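Local coordinates for protein alanine dehydrogenase (Archaeoglobus fulgidus, PDB 1OMO) that catalyses the NAD(+)-dependent oxidative deamination of L-alanine to pyruvate and the reverse reductive amination, working as a homodimer, at residues Y31-A36 with V271-K276; V24-R29 with H57-A62. All blocks are in the same frame, centred on the assembly; numbering follows the deposited sequence.

Interaction 1 of 2, residues Y31-A36 with V271-K276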
loop_
_atom_site.group_PDB
_atom_site.type_symbol
_atom_site.label_atom_id
_atom_site.label_comp_id
_atom_site.label_asym_id
_atom_site.label_seq_id
_atom_site.Cartn_x
_atom_site.Cartn_y
_atom_site.Cartn_z
ATOM N N TYR A 31 18.070 5.706 -6.179
ATOM C CA TYR A 31 17.227 6.554 -5.347
ATOM C C TYR A 31 17.945 7.831 -4.958
ATOM O O TYR A 31 17.350 8.891 -4.917
ATOM C CB TYR A 31 16.744 5.822 -4.084
ATOM C CG TYR A 31 15.671 6.600 -3.336
ATOM C CD1 TYR A 31 14.695 7.302 -4.036
ATOM C CD2 TYR A 31 15.598 6.596 -1.952
ATOM C CE1 TYR A 31 13.670 7.979 -3.387
ATOM C CE2 TYR A 31 14.553 7.279 -1.269
ATOM C CZ TYR A 31 13.594 7.965 -2.002
ATOM O OH TYR A 31 12.519 8.603 -1.397
ATOM N N ALA A 32 19.232 7.743 -4.676
ATOM C CA ALA A 32 19.952 8.947 -4.300
ATOM C C ALA A 32 20.070 9.901 -5.512
ATOM O O ALA A 32 20.213 11.099 -5.318
ATOM C CB ALA A 32 21.330 8.590 -3.759
ATOM N N LEU A 33 20.004 9.367 -6.740
ATOM C CA LEU A 33 20.072 10.205 -7.936
ATOM C C LEU A 33 18.666 10.592 -8.444
ATOM O O LEU A 33 18.506 11.071 -9.559
ATOM C CB LEU A 33 20.829 9.490 -9.049
ATOM C CG LEU A 33 22.311 9.268 -8.765
ATOM C CD1 LEU A 33 22.950 8.462 -9.885
ATOM C CD2 LEU A 33 23.001 10.620 -8.591
ATOM N N GLY A 34 17.653 10.361 -7.620
ATOM C CA GLY A 34 16.303 10.700 -8.003
ATOM C C GLY A 34 15.711 9.821 -9.085
ATOM O O GLY A 34 14.610 10.090 -9.541
ATOM N N LYS A 35 16.410 8.780 -9.514
ATOM C CA LYS A 35 15.854 7.911 -10.548
ATOM C C LYS A 35 14.980 6.759 -10.013
ATOM O O LYS A 35 14.772 5.749 -10.681
ATOM C CB LYS A 35 16.976 7.377 -11.429
ATOM C CG LYS A 35 17.658 8.490 -12.197
ATOM C CD LYS A 35 18.842 7.985 -13.002
ATOM C CE LYS A 35 19.595 9.134 -13.664
ATOM N NZ LYS A 35 20.584 8.559 -14.595
ATOM N N ALA A 36 14.477 6.921 -8.796
ATOM C CA ALA A 36 13.594 5.928 -8.186
ATOM C C ALA A 36 12.541 6.701 -7.419
ATOM O O ALA A 36 12.776 7.804 -6.941
ATOM C CB ALA A 36 14.351 5.006 -7.236
ATOM N N VAL A 271 26.298 7.974 -0.242
ATOM C CA VAL A 271 27.687 7.534 -0.213
ATOM C C VAL A 271 28.012 6.730 -1.460
ATOM O O VAL A 271 29.044 6.932 -2.099
ATOM C CB VAL A 271 28.011 6.675 1.041
ATOM C CG1 VAL A 271 29.410 6.106 0.936
ATOM C CG2 VAL A 271 27.915 7.532 2.314
ATOM N N ILE A 272 27.128 5.821 -1.814
ATOM C CA ILE A 272 27.380 5.011 -2.968
ATOM C C ILE A 272 27.455 5.894 -4.221
ATOM O O ILE A 272 28.301 5.685 -5.084
ATOM C CB ILE A 272 26.285 3.938 -3.110
ATOM C CG1 ILE A 272 26.367 2.979 -1.927
ATOM C CG2 ILE A 272 26.463 3.159 -4.403
ATOM C CD1 ILE A 272 25.286 1.947 -1.910
ATOM N N ALA A 273 26.583 6.896 -4.291
ATOM C CA ALA A 273 26.543 7.785 -5.433
ATOM C C ALA A 273 27.649 8.851 -5.443
ATOM O O ALA A 273 27.806 9.563 -6.408
ATOM C CB ALA A 273 25.177 8.438 -5.510
ATOM N N GLY A 274 28.427 8.962 -4.378
ATOM C CA GLY A 274 29.473 9.968 -4.392
ATOM C C GLY A 274 29.014 11.356 -3.991
ATOM O O GLY A 274 29.739 12.330 -4.197
ATOM N N LEU A 275 27.830 11.461 -3.407
ATOM C CA LEU A 275 27.309 12.761 -2.991
ATOM C C LEU A 275 27.822 13.151 -1.613
ATOM O O LEU A 275 27.814 14.333 -1.252
ATOM C CB LEU A 275 25.781 12.754 -2.978
ATOM C CG LEU A 275 25.097 12.318 -4.258
ATOM C CD1 LEU A 275 23.595 12.236 -4.051
ATOM C CD2 LEU A 275 25.443 13.317 -5.336
ATOM N N LYS A 276 28.230 12.142 -0.838
ATOM C CA LYS A 276 28.785 12.348 0.495
ATOM C C LYS A 276 29.879 11.314 0.692
ATOM O O LYS A 276 29.808 10.199 0.189
ATOM C CB LYS A 276 27.758 12.124 1.597
ATOM C CG LYS A 276 26.471 12.881 1.465
ATOM C CD LYS A 276 26.582 14.339 1.878
ATOM C CE LYS A 276 25.264 14.765 2.559
ATOM N NZ LYS A 276 24.960 16.223 2.543
#
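A32 touches A273 and L275, and L33 touches A273, where two helices end; the shortest polar bonds here are those that close the helices, G34 N to Y31 O and G274 N to V271 O, each 3.1 Å. Both ends are Schellman motifs. Each has a glycine at its positive-phi position; at G274 (phi 84°) a side chain would press on the preceding carbonyl oxygen.

Between the segments, methyl groups make most of the contact, one of them against a backbone carbonyl oxygen. A32 CB lies 4.2 Å from A273 CB, and alanine suits both places because it lets the two helix ends approach. L275 reaches in from the turn beyond the second helix. Its CG stands opposite the carbonyl carbon (chi1 -54°) and CD1 continues the extended chain, bringing CD1 to 3.8 Å from A32 O and close to A32 CB as well. From the other segment, L33 sends CD2 to 4.4 Å from A273 CB.

Helix 17-32 is thereby joined to helix 268-273, which follows an edge strand of the Rossmann-fold sheet; I272 also rests on I115 and Y119 of helix 102-120. With no hydrogen bond or ion pair between the segments, this small surface contact rests on van der Waals contact, chiefly between apolar side chains.

Interaction 2 of 2, residues V24-R29 with H57-A62; sequences VEEAFR and HLMGYA
M59 and L58, at the tip of a beta hairpin, reach over to A27 on helix 17-32. The hairpin joins strands 50-58 and 61-69 through a type I' turn from L58 to Y61, closed by Y61 N to L58 O at 2.9 Å and L58 N to Y61 O. M59 and G60 both take the positive phi such a turn needs. Glycine fits the second place, where a side chain would crowd the carbonyl before it.

M59 is the residue most covered here. Its chain runs extended beyond CG, a long flexible thioether whose end lies against helix 17-32; the side chain also touches A299 of helix 294-311. A27 offers a small side chain, so the hairpin can come close to the helix backbone: L58 CD1 sits 3.7 Å from A27 CA and nearly as close to A27 CB. Beyond the segments, M59 O accepts a hydrogen bond from K302 NZ, and H57 meets F46 of the second subunit edge-to-face.

E26 touches M59 CE with CB and CG. With CG anti to the backbone N, its chain bends at chi2 (61°), and OE1 forms a salt bridge with R29 NH1 at 2.7 Å. The methyl CE of M59 lies 3.6 Å from both E26 CG and A27 N.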
loop_
_atom_site.group_PDB
_atom_site.type_symbol
_atom_site.label_atom_id
_atom_site.label_comp_id
_atom_site.label_asym_id
_atom_site.label_seq_id
_atom_site.Cartn_x
_atom_site.Cartn_y
_atom_site.Cartn_z
ATOM N N VAL A 24 20.486 -4.365 -4.788
ATOM C CA VAL A 24 20.303 -3.444 -3.681
ATOM C C VAL A 24 21.254 -2.261 -3.789
ATOM O O VAL A 24 20.889 -1.125 -3.483
ATOM C CB VAL A 24 20.470 -4.179 -2.304
ATOM C CG1 VAL A 24 20.450 -3.189 -1.136
ATOM C CG2 VAL A 24 19.341 -5.164 -2.134
ATOM N N GLU A 25 22.470 -2.518 -4.260
ATOM C CA GLU A 25 23.446 -1.444 -4.430
ATOM C C GLU A 25 22.969 -0.434 -5.492
ATOM O O GLU A 25 22.998 0.796 -5.277
ATOM C CB GLU A 25 24.802 -2.025 -4.826
ATOM C CG GLU A 25 25.902 -0.956 -5.013
ATOM C CD GLU A 25 27.298 -1.559 -4.973
ATOM O OE1 GLU A 25 27.476 -2.693 -5.461
ATOM O OE2 GLU A 25 28.227 -0.905 -4.475
ATOM N N GLU A 26 22.509 -0.947 -6.633
ATOM C CA GLU A 26 22.023 -0.064 -7.714
ATOM C C GLU A 26 20.756 0.681 -7.252
ATOM O O GLU A 26 20.563 1.852 -7.551
ATOM C CB GLU A 26 21.786 -0.900 -8.986
ATOM C CG GLU A 26 21.285 -0.142 -10.192
ATOM C CD GLU A 26 22.230 0.957 -10.694
ATOM O OE1 GLU A 26 21.913 1.545 -11.745
ATOM O OE2 GLU A 26 23.282 1.236 -10.067
ATOM N N ALA A 27 19.900 0.000 -6.494
ATOM C CA ALA A 27 18.692 0.628 -5.972
ATOM C C ALA A 27 19.086 1.819 -5.130
ATOM O O ALA A 27 18.516 2.886 -5.274
ATOM C CB ALA A 27 17.901 -0.357 -5.110
ATOM N N PHE A 28 20.048 1.655 -4.230
ATOM C CA PHE A 28 20.449 2.802 -3.415
ATOM C C PHE A 28 20.999 3.915 -4.306
ATOM O O PHE A 28 20.674 5.084 -4.127
ATOM C CB PHE A 28 21.537 2.443 -2.403
ATOM C CG PHE A 28 21.039 1.728 -1.198
ATOM C CD1 PHE A 28 19.885 2.161 -0.544
ATOM C CD2 PHE A 28 21.700 0.612 -0.725
ATOM C CE1 PHE A 28 19.398 1.476 0.560
ATOM C CE2 PHE A 28 21.220 -0.077 0.378
ATOM C CZ PHE A 28 20.063 0.358 1.017
ATOM N N ARG A 29 21.861 3.542 -5.244
ATOM C CA ARG A 29 22.457 4.510 -6.157
ATOM C C ARG A 29 21.337 5.286 -6.888
ATOM O O ARG A 29 21.281 6.526 -6.818
ATOM C CB ARG A 29 23.369 3.765 -7.136
ATOM C CG ARG A 29 24.148 4.660 -8.067
ATOM C CD ARG A 29 24.861 3.845 -9.157
ATOM N NE ARG A 29 24.977 4.675 -10.352
ATOM C CZ ARG A 29 24.096 4.709 -11.352
ATOM N NH1 ARG A 29 23.014 3.933 -11.332
ATOM N NH2 ARG A 29 24.275 5.567 -12.359
ATOM N N HIS A 57 9.052 2.362 -7.235
ATOM C CA HIS A 57 9.227 2.314 -8.666
ATOM C C HIS A 57 10.688 2.617 -9.025
ATOM O O HIS A 57 11.239 3.661 -8.592
ATOM C CB HIS A 57 8.322 3.367 -9.306
ATOM C CG HIS A 57 8.525 3.540 -10.779
ATOM N ND1 HIS A 57 8.271 4.730 -11.425
ATOM C CD2 HIS A 57 8.939 2.679 -11.736
ATOM C CE1 HIS A 57 8.526 4.596 -12.713
ATOM N NE2 HIS A 57 8.936 3.360 -12.929
ATOM N N LEU A 58 11.309 1.706 -9.789
ATOM C CA LEU A 58 12.689 1.882 -10.286
ATOM C C LEU A 58 13.097 0.691 -11.143
ATOM O O LEU A 58 12.402 -0.335 -11.184
ATOM C CB LEU A 58 13.705 2.029 -9.149
ATOM C CG LEU A 58 14.143 0.695 -8.538
ATOM C CD1 LEU A 58 15.368 0.882 -7.603
ATOM C CD2 LEU A 58 12.955 0.115 -7.785
ATOM N N MET A 59 14.225 0.828 -11.831
ATOM C CA MET A 59 14.736 -0.241 -12.664
ATOM C C MET A 59 13.706 -0.768 -13.642
ATOM O O MET A 59 13.796 -1.904 -14.081
ATOM C CB MET A 59 15.234 -1.393 -11.788
ATOM C CG MET A 59 16.190 -0.939 -10.710
ATOM S SD MET A 59 16.642 -2.282 -9.652
ATOM C CE MET A 59 18.277 -1.795 -9.174
ATOM N N GLY A 60 12.716 0.047 -13.961
ATOM C CA GLY A 60 11.723 -0.365 -14.919
ATOM C C GLY A 60 10.504 -1.096 -14.412
ATOM O O GLY A 60 9.661 -1.513 -15.213
ATOM N N TYR A 61 10.402 -1.276 -13.101
ATOM C CA TYR A 61 9.238 -1.944 -12.531
ATOM C C TYR A 61 8.598 -1.140 -11.428
ATOM O O TYR A 61 9.153 -0.160 -10.935
ATOM C CB TYR A 61 9.597 -3.300 -11.943
ATOM C CG TYR A 61 9.969 -4.324 -12.959
ATOM C CD1 TYR A 61 11.199 -4.274 -13.596
ATOM C CD2 TYR A 61 9.101 -5.367 -13.262
ATOM C CE1 TYR A 61 11.563 -5.251 -14.513
ATOM C CE2 TYR A 61 9.453 -6.359 -14.179
ATOM C CZ TYR A 61 10.693 -6.297 -14.795
ATOM O OH TYR A 61 11.094 -7.310 -15.631
ATOM N N ALA A 62 7.406 -1.554 -11.054
ATOM C CA ALA A 62 6.724 -0.903 -9.959
ATOM C C ALA A 62 6.175 -2.072 -9.177
ATOM O O ALA A 62 6.003 -3.155 -9.733
ATOM C CB ALA A 62 5.605 -0.004 -10.465
#

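Overall arrangement
Helix 17-32 takes part in both contacts, meeting a different partner at each. In interaction 1 its C-terminal end meets helix 268-273 of the Rossmann-fold domain at the surface; in interaction 2 an earlier turn meets the hairpin of the mixed sheet, where A27 and L58 are buried. The centres are about 11 Å apart, and the two touch directly: A36 CB lies 3.6 Å from L58 CB, and I272 CD1 packs on F28 CB. Both rely on van der Waals contact, but with different side chains: interaction 1 uses alanine and leucine methyls, whereas interaction 2 adds a methionine thioether and the aliphatic part of a glutamate whose charge is paired within the helix.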